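Local coordinates for protein tRNA dimethylallyltransferase (Staphylococcus epidermidis ATCC 12228, PDB 3D3Q) that probably transfers a dimethylallyl group from dimethylallyl diphosphate onto adenosine 37 of tRNAs that read codons beginning with uridine, at residues Y108-L113 and L281-N286; L133-L138 and A172-L177; K145-L150 and E156-I161. All coordinates share one frame; numbering follows the deposited sequence.

Contact 1: Y108-L113 and L281-N286; sequences YIQSLL and LTWFKN
Ile109, on helix 106-113, sets its CG1 methylene against the rim of the Phe284 ring, 3.9 Å from CZ and close to the ring plane. The two side chains cross at about a right angle, spanning a gap of 9.5 Å between the CA atoms of Ile109 and Phe284. Both are buried and both also touch Val13 of strand 8-13, so apolar groups suit this junction of helix, helix and central sheet. The strand leads into the predicted ATP-binding P-loop of the P-loop NTPase-like core, and segment 281-286 largely falls in a region thought to meet the tRNA substrate. One residue on, Gln110 meets Trp283 at the edge of the indole. The amide stands nearly upright to the ring plane, at 87°, with Gln110 NE2 3.3 Å and Gln110 CD 3.4 Å from Trp283 CH2. Gln110 CG lies between the backbone N and the carbonyl carbon (chi1 82°), and the chain then runs out extended, which brings the amide up to the CH2-CZ2 edge of the indole. A glutamine suits this mixed place because CB and CG also lie beside CH2, while NE2 makes a weak hydrogen bond to Tyr116 OH.

Contact 2: L133-L138 and A172-L177; sequences LKLKEL and AIEYYL
Leu135 and Glu174 bring the two backbones closest, with 7.2 Å between their CA atoms, where the last turns of helix 125-136 pass beside helix 166-179. Leu135 points into the gap and divides its branches between two neighbours. CD1 rests on the aliphatic stem of Glu174, 3.8 Å from CG, and the two side chains cross at about a right angle. CD2 turns to Ile173 and stands 4.2 Å from its CG2. The stem can serve as an apolar surface because Glu174 has CG anti to the backbone N (chi1 180°) and runs straight out beyond it. This carries the carboxylate past the leucine, and OE1 forms a salt bridge with Lys178, one turn further along the same helix. A glutamate thus suits the border of the contact, offering methylenes to the partly buried leucine and its charge to a lysine. These helices belong to a mainly helical region between helix 106-113 and strand 197-204, well away from the annotated binding sites. Leu138 comes after helix 125-136 has ended, its N still hydrogen-bonded to Leu135 O. It sends CD1 to 3.9 Å from Ile173 CG2. Ile173 CG2 is therefore a methyl touched by both leucines, and its place follows from the branching at CB: CG2 lies anti to the backbone N, and CG1 beside that N (chi1 -65°). A beta-branched residue suits this position, since CG2 lies between the two leucines and Tyr149 of helix 143-153, while CG1 and CD1 pack on Leu150 and Leu146 of that helix. Leu177, one turn on from Ile173, continues the packing along helix 125-136, against Val131 and Gln130.

Contact 3: K145-L150 and E156-I161; sequences KLHEYL and ESAKDI
His147 presents the edge of its imidazole ring to Ala158: the carbonyl O of Ala158 lies near the ring plane, 2.9 Å from His147 CE1 and 3.0 Å from His147 NE2. The methyl of Ala158 lies above the ring plane, offset toward CE1, with Ala158 CB 3.7 Å from His147 CE1. From the other side of the plane the carbonyl O of Ile161 approaches His147 CE1 obliquely, at 2.9 Å. The ring reaches this place because His147 has CG anti to the backbone N (chi1 -171°), which swings the imidazole from the flank of its helix toward the partner. Ala158 O belongs to the last turn of helix 155-160, and Ile161 O to the first residue beyond it; the C-terminal end of a helix may suit a ring edge that can carry positive polarity. The ring also packs on Pro163 just beyond. The segments form a tight helical hairpin within the helical region of the enzyme: helix 143-153 turns back through a very short connection into helix 155-160, the local axes running at 145° and approaching to 9.3 Å. Asp154 at the connection accepts a hydrogen bond from Ser157 N. Such closeness suits a small residue at the crossing, and Ala158 meets it, its CA lying 6.0 Å from that of Leu150. Leu150, one turn after His147 and so on the same side of its helix, places CD1 against Ala158 CB at 3.4 Å. Leu150 CD1 is also 4.2 Å from Ser157 CB. The leucine thus covers the alanine from one direction and the histidine meets it from another. Ile161 contributes its main chain to this meeting, while its side chain packs on Arg168 and Val169 of helix 166-179.

Overall arrangement
Contact 1 lies near the middle of the chain, where two helices meet beside the P-loop strand, and its chemistry rests on ring edges met by an aliphatic group and an amide. Contacts 2 and 3 belong to the peripheral helical region, away from the annotated sites. Contact 2 is only partly buried and combines branched aliphatics with a glutamate; contact 3 is more enclosed and adds carbonyls at a helix end. Their centres are 13 Å apart and they share a small core, in which Ile173 of contact 2 meets Leu146, Tyr149 and Leu150 of contact 3, and Leu177 meets Tyr149. Tyr175 of contact 2 packs against the Asn286 backbone of contact 1, joining periphery and core.

Contact 1: Y108-L113 and L281-N286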
loop_
_atom_site.group_PDB
_atom_site.type_symbol
_atom_site.label_atom_id
_atom_site.label_comp_id
_atom_site.label_asym_id
_atom_site.label_seq_id
_atom_site.Cartn_x
_atom_site.Cartn_y
_atom_site.Cartn_z
ATOM N N TYR A 108 7.168 -2.102 4.634
ATOM C CA TYR A 108 7.599 -0.721 4.830
ATOM C C TYR A 108 6.650 0.123 5.658
ATOM O O TYR A 108 7.087 0.979 6.411
ATOM C CB TYR A 108 7.807 -0.022 3.487
ATOM C CG TYR A 108 8.976 -0.534 2.685
ATOM C CD1 TYR A 108 10.065 0.291 2.415
ATOM C CD2 TYR A 108 8.990 -1.848 2.194
ATOM C CE1 TYR A 108 11.149 -0.172 1.677
ATOM C CE2 TYR A 108 10.069 -2.329 1.454
ATOM C CZ TYR A 108 11.151 -1.480 1.199
ATOM O OH TYR A 108 12.233 -1.941 0.474
ATOM N N ILE A 109 5.352 -0.106 5.516
ATOM C CA ILE A 109 4.400 0.685 6.259
ATOM C C ILE A 109 4.221 0.258 7.703
ATOM O O ILE A 109 4.221 1.099 8.596
ATOM C CB ILE A 109 3.042 0.701 5.566
ATOM C CG1 ILE A 109 3.192 1.307 4.182
ATOM C CG2 ILE A 109 2.052 1.525 6.368
ATOM C CD1 ILE A 109 3.790 2.717 4.183
ATOM N N GLN A 110 4.063 -1.035 7.957
ATOM C CA GLN A 110 3.892 -1.451 9.337
ATOM C C GLN A 110 5.193 -1.285 10.119
ATOM O O GLN A 110 5.189 -0.890 11.292
ATOM C CB GLN A 110 3.385 -2.899 9.431
ATOM C CG GLN A 110 4.427 -3.987 9.309
ATOM C CD GLN A 110 3.916 -5.324 9.839
ATOM O OE1 GLN A 110 4.597 -6.346 9.733
ATOM N NE2 GLN A 110 2.713 -5.317 10.420
ATOM N N SER A 111 6.312 -1.558 9.466
ATOM C CA SER A 111 7.607 -1.430 10.126
ATOM C C SER A 111 7.765 -0.010 10.658
ATOM O O SER A 111 8.399 0.218 11.690
ATOM C CB SER A 111 8.732 -1.767 9.138
ATOM O OG SER A 111 8.541 -3.053 8.571
ATOM N N LEU A 112 7.155 0.935 9.949
ATOM C CA LEU A 112 7.200 2.348 10.312
ATOM C C LEU A 112 6.135 2.745 11.317
ATOM O O LEU A 112 6.323 3.674 12.098
ATOM C CB LEU A 112 7.033 3.217 9.055
ATOM C CG LEU A 112 6.736 4.713 9.231
ATOM C CD1 LEU A 112 7.862 5.413 9.991
ATOM C CD2 LEU A 112 6.541 5.325 7.865
ATOM N N LEU A 113 5.010 2.049 11.288
ATOM C CA LEU A 113 3.918 2.379 12.188
ATOM C C LEU A 113 4.024 1.748 13.570
ATOM O O LEU A 113 3.694 2.381 14.570
ATOM C CB LEU A 113 2.586 1.985 11.545
ATOM C CG LEU A 113 2.300 2.697 10.218
ATOM C CD1 LEU A 113 1.020 2.160 9.618
ATOM C CD2 LEU A 113 2.195 4.198 10.454
ATOM N N LEU A 281 -2.715 -5.805 -1.922
ATOM C CA LEU A 281 -4.065 -5.451 -1.507
ATOM C C LEU A 281 -4.440 -6.413 -0.386
ATOM O O LEU A 281 -4.999 -6.012 0.634
ATOM C CB LEU A 281 -5.023 -5.612 -2.692
ATOM C CG LEU A 281 -6.300 -4.778 -2.764
ATOM C CD1 LEU A 281 -7.128 -5.036 -1.524
ATOM C CD2 LEU A 281 -5.963 -3.288 -2.893
ATOM N N THR A 282 -4.099 -7.684 -0.579
ATOM C CA THR A 282 -4.397 -8.719 0.395
ATOM C C THR A 282 -3.781 -8.431 1.761
ATOM O O THR A 282 -4.450 -8.558 2.786
ATOM C CB THR A 282 -3.906 -10.083 -0.107
ATOM O OG1 THR A 282 -4.512 -10.377 -1.370
ATOM C CG2 THR A 282 -4.273 -11.169 0.877
ATOM N N TRP A 283 -2.509 -8.040 1.763
ATOM C CA TRP A 283 -1.764 -7.725 2.987
ATOM C C TRP A 283 -2.394 -6.573 3.773
ATOM O O TRP A 283 -2.575 -6.673 4.983
ATOM C CB TRP A 283 -0.320 -7.346 2.640
ATOM C CG TRP A 283 0.656 -7.537 3.760
ATOM C CD1 TRP A 283 1.473 -8.612 3.956
ATOM C CD2 TRP A 283 0.881 -6.658 4.870
ATOM N NE1 TRP A 283 2.191 -8.454 5.109
ATOM C CE2 TRP A 283 1.855 -7.261 5.685
ATOM C CE3 TRP A 283 0.371 -5.411 5.241
ATOM C CZ2 TRP A 283 2.307 -6.682 6.865
ATOM C CZ3 TRP A 283 0.820 -4.827 6.416
ATOM C CH2 TRP A 283 1.790 -5.461 7.212
ATOM N N PHE A 284 -2.710 -5.480 3.081
ATOM C CA PHE A 284 -3.305 -4.316 3.718
ATOM C C PHE A 284 -4.701 -4.578 4.241
ATOM O O PHE A 284 -5.299 -3.720 4.883
ATOM C CB PHE A 284 -3.332 -3.122 2.755
ATOM C CG PHE A 284 -2.060 -2.325 2.750
ATOM C CD1 PHE A 284 -1.627 -1.693 3.905
ATOM C CD2 PHE A 284 -1.278 -2.231 1.600
ATOM C CE1 PHE A 284 -0.441 -0.974 3.917
ATOM C CE2 PHE A 284 -0.082 -1.513 1.597
ATOM C CZ PHE A 284 0.336 -0.888 2.759
ATOM N N LYS A 285 -5.243 -5.754 3.976
ATOM C CA LYS A 285 -6.570 -6.037 4.477
ATOM C C LYS A 285 -6.538 -7.062 5.587
ATOM O O LYS A 285 -7.431 -7.094 6.423
ATOM C CB LYS A 285 -7.462 -6.520 3.355
ATOM C CG LYS A 285 -7.610 -5.485 2.276
ATOM C CD LYS A 285 -8.741 -5.833 1.319
ATOM C CE LYS A 285 -10.095 -5.292 1.793
ATOM N NZ LYS A 285 -10.282 -3.823 1.572
ATOM N N ASN A 286 -5.497 -7.885 5.602
ATOM C CA ASN A 286 -5.349 -8.920 6.607
ATOM C C ASN A 286 -4.276 -8.624 7.650
ATOM O O ASN A 286 -3.848 -9.520 8.369
ATOM C CB ASN A 286 -5.015 -10.245 5.921
ATOM C CG ASN A 286 -6.085 -10.691 4.957
ATOM O OD1 ASN A 286 -5.874 -11.607 4.151
ATOM N ND2 ASN A 286 -7.249 -10.053 5.032
#

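Contact 2: L133-L138 and A172-L177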
loop_
_atom_site.group_PDB
_atom_site.type_symbol
_atom_site.label_atom_id
_atom_site.label_comp_id
_atom_site.label_asym_id
_atom_site.label_seq_id
_atom_site.Cartn_x
_atom_site.Cartn_y
_atom_site.Cartn_z
ATOM N N LEU A 133 -15.521 -19.302 1.644
ATOM C CA LEU A 133 -16.670 -20.190 1.568
ATOM C C LEU A 133 -17.397 -20.289 2.883
ATOM O O LEU A 133 -18.623 -20.248 2.917
ATOM C CB LEU A 133 -16.245 -21.581 1.134
ATOM C CG LEU A 133 -16.112 -21.688 -0.380
ATOM C CD1 LEU A 133 -15.499 -23.033 -0.715
ATOM C CD2 LEU A 133 -17.489 -21.505 -1.045
ATOM N N LYS A 134 -16.632 -20.427 3.961
ATOM C CA LYS A 134 -17.185 -20.555 5.311
ATOM C C LYS A 134 -17.880 -19.271 5.737
ATOM O O LYS A 134 -18.872 -19.311 6.464
ATOM C CB LYS A 134 -16.058 -20.895 6.294
ATOM C CG LYS A 134 -16.487 -21.723 7.497
ATOM C CD LYS A 134 -17.198 -20.900 8.560
ATOM C CE LYS A 134 -17.809 -21.810 9.624
ATOM N NZ LYS A 134 -18.894 -22.646 9.030
ATOM N N LEU A 135 -17.346 -18.135 5.283
ATOM C CA LEU A 135 -17.909 -16.826 5.598
ATOM C C LEU A 135 -19.233 -16.677 4.860
ATOM O O LEU A 135 -20.240 -16.272 5.440
ATOM C CB LEU A 135 -16.941 -15.708 5.188
ATOM C CG LEU A 135 -15.759 -15.392 6.115
ATOM C CD1 LEU A 135 -14.870 -14.331 5.476
ATOM C CD2 LEU A 135 -16.272 -14.900 7.469
ATOM N N LYS A 136 -19.231 -17.017 3.577
ATOM C CA LYS A 136 -20.445 -16.932 2.790
ATOM C C LYS A 136 -21.484 -17.885 3.391
ATOM O O LYS A 136 -22.683 -17.703 3.205
ATOM C CB LYS A 136 -20.150 -17.268 1.321
ATOM C CG LYS A 136 -21.341 -17.123 0.385
ATOM C CD LYS A 136 -20.902 -16.930 -1.068
ATOM C CE LYS A 136 -20.332 -15.529 -1.309
ATOM N NZ LYS A 136 -19.935 -15.311 -2.734
ATOM N N GLU A 137 -21.025 -18.896 4.118
ATOM C CA GLU A 137 -21.934 -19.843 4.754
ATOM C C GLU A 137 -22.337 -19.288 6.115
ATOM O O GLU A 137 -23.055 -19.937 6.880
ATOM C CB GLU A 137 -21.269 -21.221 4.919
ATOM C CG GLU A 137 -21.054 -21.963 3.582
ATOM C CD GLU A 137 -20.241 -23.253 3.693
ATOM O OE1 GLU A 137 -20.159 -23.985 2.674
ATOM O OE2 GLU A 137 -19.687 -23.531 4.785
ATOM N N LEU A 138 -21.866 -18.082 6.420
ATOM C CA LEU A 138 -22.207 -17.446 7.686
ATOM C C LEU A 138 -23.124 -16.273 7.458
ATOM O O LEU A 138 -23.585 -15.650 8.412
ATOM C CB LEU A 138 -20.963 -16.972 8.429
ATOM C CG LEU A 138 -20.028 -18.035 9.006
ATOM C CD1 LEU A 138 -18.901 -17.318 9.717
ATOM C CD2 LEU A 138 -20.772 -18.962 9.966
ATOM N N ALA A 172 -13.384 -9.815 12.523
ATOM C CA ALA A 172 -12.773 -10.597 13.575
ATOM C C ALA A 172 -12.876 -12.079 13.216
ATOM O O ALA A 172 -11.881 -12.804 13.234
ATOM C CB ALA A 172 -13.461 -10.322 14.903
ATOM N N ILE A 173 -14.077 -12.538 12.883
ATOM C CA ILE A 173 -14.276 -13.930 12.497
ATOM C C ILE A 173 -13.434 -14.266 11.266
ATOM O O ILE A 173 -12.876 -15.354 11.157
ATOM C CB ILE A 173 -15.754 -14.188 12.200
ATOM C CG1 ILE A 173 -16.548 -14.001 13.487
ATOM C CG2 ILE A 173 -15.947 -15.584 11.636
ATOM C CD1 ILE A 173 -18.017 -13.906 13.266
ATOM N N GLU A 174 -13.335 -13.316 10.346
ATOM C CA GLU A 174 -12.545 -13.494 9.135
ATOM C C GLU A 174 -11.054 -13.688 9.443
ATOM O O GLU A 174 -10.408 -14.586 8.897
ATOM C CB GLU A 174 -12.724 -12.274 8.239
ATOM C CG GLU A 174 -11.952 -12.327 6.944
ATOM C CD GLU A 174 -12.060 -11.042 6.142
ATOM O OE1 GLU A 174 -11.466 -11.010 5.033
ATOM O OE2 GLU A 174 -12.726 -10.081 6.618
ATOM N N TYR A 175 -10.517 -12.837 10.316
ATOM C CA TYR A 175 -9.110 -12.876 10.725
ATOM C C TYR A 175 -8.725 -14.204 11.380
ATOM O O TYR A 175 -7.706 -14.806 11.040
ATOM C CB TYR A 175 -8.837 -11.735 11.701
ATOM C CG TYR A 175 -7.442 -11.742 12.248
ATOM C CD1 TYR A 175 -6.382 -11.212 11.520
ATOM C CD2 TYR A 175 -7.178 -12.291 13.489
ATOM C CE1 TYR A 175 -5.086 -11.231 12.018
ATOM C CE2 TYR A 175 -5.900 -12.315 13.999
ATOM C CZ TYR A 175 -4.852 -11.788 13.269
ATOM O OH TYR A 175 -3.585 -11.818 13.812
ATOM N N TYR A 176 -9.545 -14.627 12.340
ATOM C CA TYR A 176 -9.363 -15.880 13.065
ATOM C C TYR A 176 -9.298 -17.053 12.093
ATOM O O TYR A 176 -8.307 -17.767 12.034
ATOM C CB TYR A 176 -10.541 -16.107 14.019
ATOM C CG TYR A 176 -10.500 -17.459 14.685
ATOM C CD1 TYR A 176 -9.381 -17.849 15.417
ATOM C CD2 TYR A 176 -11.550 -18.364 14.557
ATOM C CE1 TYR A 176 -9.302 -19.105 16.005
ATOM C CE2 TYR A 176 -11.479 -19.633 15.137
ATOM C CZ TYR A 176 -10.354 -19.996 15.864
ATOM O OH TYR A 176 -10.251 -21.232 16.469
ATOM N N LEU A 177 -10.382 -17.243 11.342
ATOM C CA LEU A 177 -10.477 -18.328 10.374
ATOM C C LEU A 177 -9.254 -18.463 9.457
ATOM O O LEU A 177 -8.936 -19.567 9.030
ATOM C CB LEU A 177 -11.735 -18.178 9.510
ATOM C CG LEU A 177 -12.942 -19.119 9.724
ATOM C CD1 LEU A 177 -12.474 -20.532 10.114
ATOM C CD2 LEU A 177 -13.848 -18.552 10.793
#

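Contact 3: K145-L150 and E156-I161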
loop_
_atom_site.group_PDB
_atom_site.type_symbol
_atom_site.label_atom_id
_atom_site.label_comp_id
_atom_site.label_asym_id
_atom_site.label_seq_id
_atom_site.Cartn_x
_atom_site.Cartn_y
_atom_site.Cartn_z
ATOM N N LYS A 145 -26.640 -14.631 16.305
ATOM C CA LYS A 145 -26.104 -15.978 16.174
ATOM C C LYS A 145 -24.650 -15.907 15.717
ATOM O O LYS A 145 -23.814 -16.684 16.173
ATOM C CB LYS A 145 -26.940 -16.798 15.190
ATOM C CG LYS A 145 -26.825 -18.311 15.379
ATOM C CD LYS A 145 -27.642 -19.074 14.315
ATOM C CE LYS A 145 -27.552 -20.598 14.471
ATOM N NZ LYS A 145 -28.158 -21.284 13.296
ATOM N N LEU A 146 -24.353 -14.961 14.831
ATOM C CA LEU A 146 -22.997 -14.776 14.321
ATOM C C LEU A 146 -22.079 -14.224 15.409
ATOM O O LEU A 146 -20.868 -14.459 15.394
ATOM C CB LEU A 146 -22.996 -13.811 13.138
ATOM C CG LEU A 146 -21.614 -13.456 12.582
ATOM C CD1 LEU A 146 -21.052 -14.649 11.841
ATOM C CD2 LEU A 146 -21.710 -12.252 11.649
ATOM N N HIS A 147 -22.669 -13.475 16.339
ATOM C CA HIS A 147 -21.935 -12.881 17.456
ATOM C C HIS A 147 -21.554 -13.976 18.439
ATOM O O HIS A 147 -20.444 -13.975 18.968
ATOM C CB HIS A 147 -22.800 -11.837 18.163
ATOM C CG HIS A 147 -22.063 -11.031 19.190
ATOM N ND1 HIS A 147 -21.002 -10.210 18.873
ATOM C CD2 HIS A 147 -22.263 -10.885 20.522
ATOM C CE1 HIS A 147 -20.584 -9.588 19.960
ATOM N NE2 HIS A 147 -21.333 -9.981 20.974
ATOM N N GLU A 148 -22.495 -14.897 18.684
ATOM C CA GLU A 148 -22.277 -16.024 19.597
ATOM C C GLU A 148 -21.066 -16.771 19.053
ATOM O O GLU A 148 -20.136 -17.098 19.788
ATOM C CB GLU A 148 -23.466 -17.014 19.614
ATOM C CG GLU A 148 -24.900 -16.465 19.866
ATOM C CD GLU A 148 -25.115 -15.782 21.220
ATOM O OE1 GLU A 148 -26.281 -15.404 21.522
ATOM O OE2 GLU A 148 -24.128 -15.613 21.977
ATOM N N TYR A 149 -21.106 -17.033 17.750
ATOM C CA TYR A 149 -20.044 -17.733 17.050
ATOM C C TYR A 149 -18.710 -17.058 17.284
ATOM O O TYR A 149 -17.712 -17.715 17.545
ATOM C CB TYR A 149 -20.336 -17.772 15.550
ATOM C CG TYR A 149 -19.246 -18.427 14.753
ATOM C CD1 TYR A 149 -18.877 -19.743 15.006
ATOM C CD2 TYR A 149 -18.566 -17.730 13.754
ATOM C CE1 TYR A 149 -17.856 -20.357 14.287
ATOM C CE2 TYR A 149 -17.537 -18.339 13.021
ATOM C CZ TYR A 149 -17.191 -19.654 13.297
ATOM O OH TYR A 149 -16.192 -20.288 12.589
ATOM N N LEU A 150 -18.689 -15.737 17.192
ATOM C CA LEU A 150 -17.449 -15.004 17.397
ATOM C C LEU A 150 -16.999 -15.188 18.846
ATOM O O LEU A 150 -15.831 -15.492 19.099
ATOM C CB LEU A 150 -17.661 -13.522 17.070
ATOM C CG LEU A 150 -16.504 -12.567 16.743
ATOM C CD1 LEU A 150 -16.572 -11.377 17.694
ATOM C CD2 LEU A 150 -15.147 -13.266 16.831
ATOM N N GLU A 156 -12.638 -11.498 24.040
ATOM C CA GLU A 156 -12.324 -10.079 24.136
ATOM C C GLU A 156 -12.960 -9.255 23.014
ATOM O O GLU A 156 -13.481 -8.170 23.269
ATOM C CB GLU A 156 -10.808 -9.882 24.142
ATOM C CG GLU A 156 -10.405 -8.427 24.223
ATOM C CD GLU A 156 -9.081 -8.252 24.934
ATOM O OE1 GLU A 156 -8.943 -8.802 26.044
ATOM O OE2 GLU A 156 -8.197 -7.553 24.409
ATOM N N SER A 157 -12.924 -9.767 21.784
ATOM C CA SER A 157 -13.509 -9.054 20.648
ATOM C C SER A 157 -15.032 -8.962 20.726
ATOM O O SER A 157 -15.600 -7.866 20.706
ATOM C CB SER A 157 -13.119 -9.714 19.321
ATOM O OG SER A 157 -11.975 -9.087 18.730
ATOM N N ALA A 158 -15.699 -10.112 20.809
ATOM C CA ALA A 158 -17.159 -10.133 20.880
ATOM C C ALA A 158 -17.646 -9.363 22.102
ATOM O O ALA A 158 -18.797 -8.932 22.157
ATOM C CB ALA A 158 -17.663 -11.571 20.924
ATOM N N LYS A 159 -16.769 -9.197 23.083
ATOM C CA LYS A 159 -17.131 -8.465 24.282
ATOM C C LYS A 159 -17.493 -7.014 23.930
ATOM O O LYS A 159 -18.628 -6.596 24.113
ATOM C CB LYS A 159 -15.984 -8.493 25.299
ATOM C CG LYS A 159 -16.310 -7.842 26.640
ATOM C CD LYS A 159 -15.064 -7.694 27.512
ATOM C CE LYS A 159 -15.359 -6.920 28.799
ATOM N NZ LYS A 159 -14.132 -6.714 29.648
ATOM N N ASP A 160 -16.552 -6.249 23.402
ATOM C CA ASP A 160 -16.850 -4.860 23.071
ATOM C C ASP A 160 -17.635 -4.634 21.757
ATOM O O ASP A 160 -18.495 -3.750 21.695
ATOM C CB ASP A 160 -15.571 -4.079 22.989
ATOM C CG ASP A 160 -14.651 -4.665 21.995
ATOM O OD1 ASP A 160 -13.781 -5.478 22.401
ATOM O OD2 ASP A 160 -14.832 -4.339 20.796
ATOM N N ILE A 161 -17.328 -5.384 20.698
ATOM C CA ILE A 161 -18.047 -5.230 19.436
ATOM C C ILE A 161 -19.539 -5.588 19.614
ATOM O O ILE A 161 -19.876 -6.728 19.928
ATOM C CB ILE A 161 -17.406 -6.135 18.338
ATOM C CG1 ILE A 161 -15.973 -5.704 18.082
ATOM C CG2 ILE A 161 -18.188 -6.055 17.041
ATOM C CD1 ILE A 161 -15.292 -6.497 17.015
#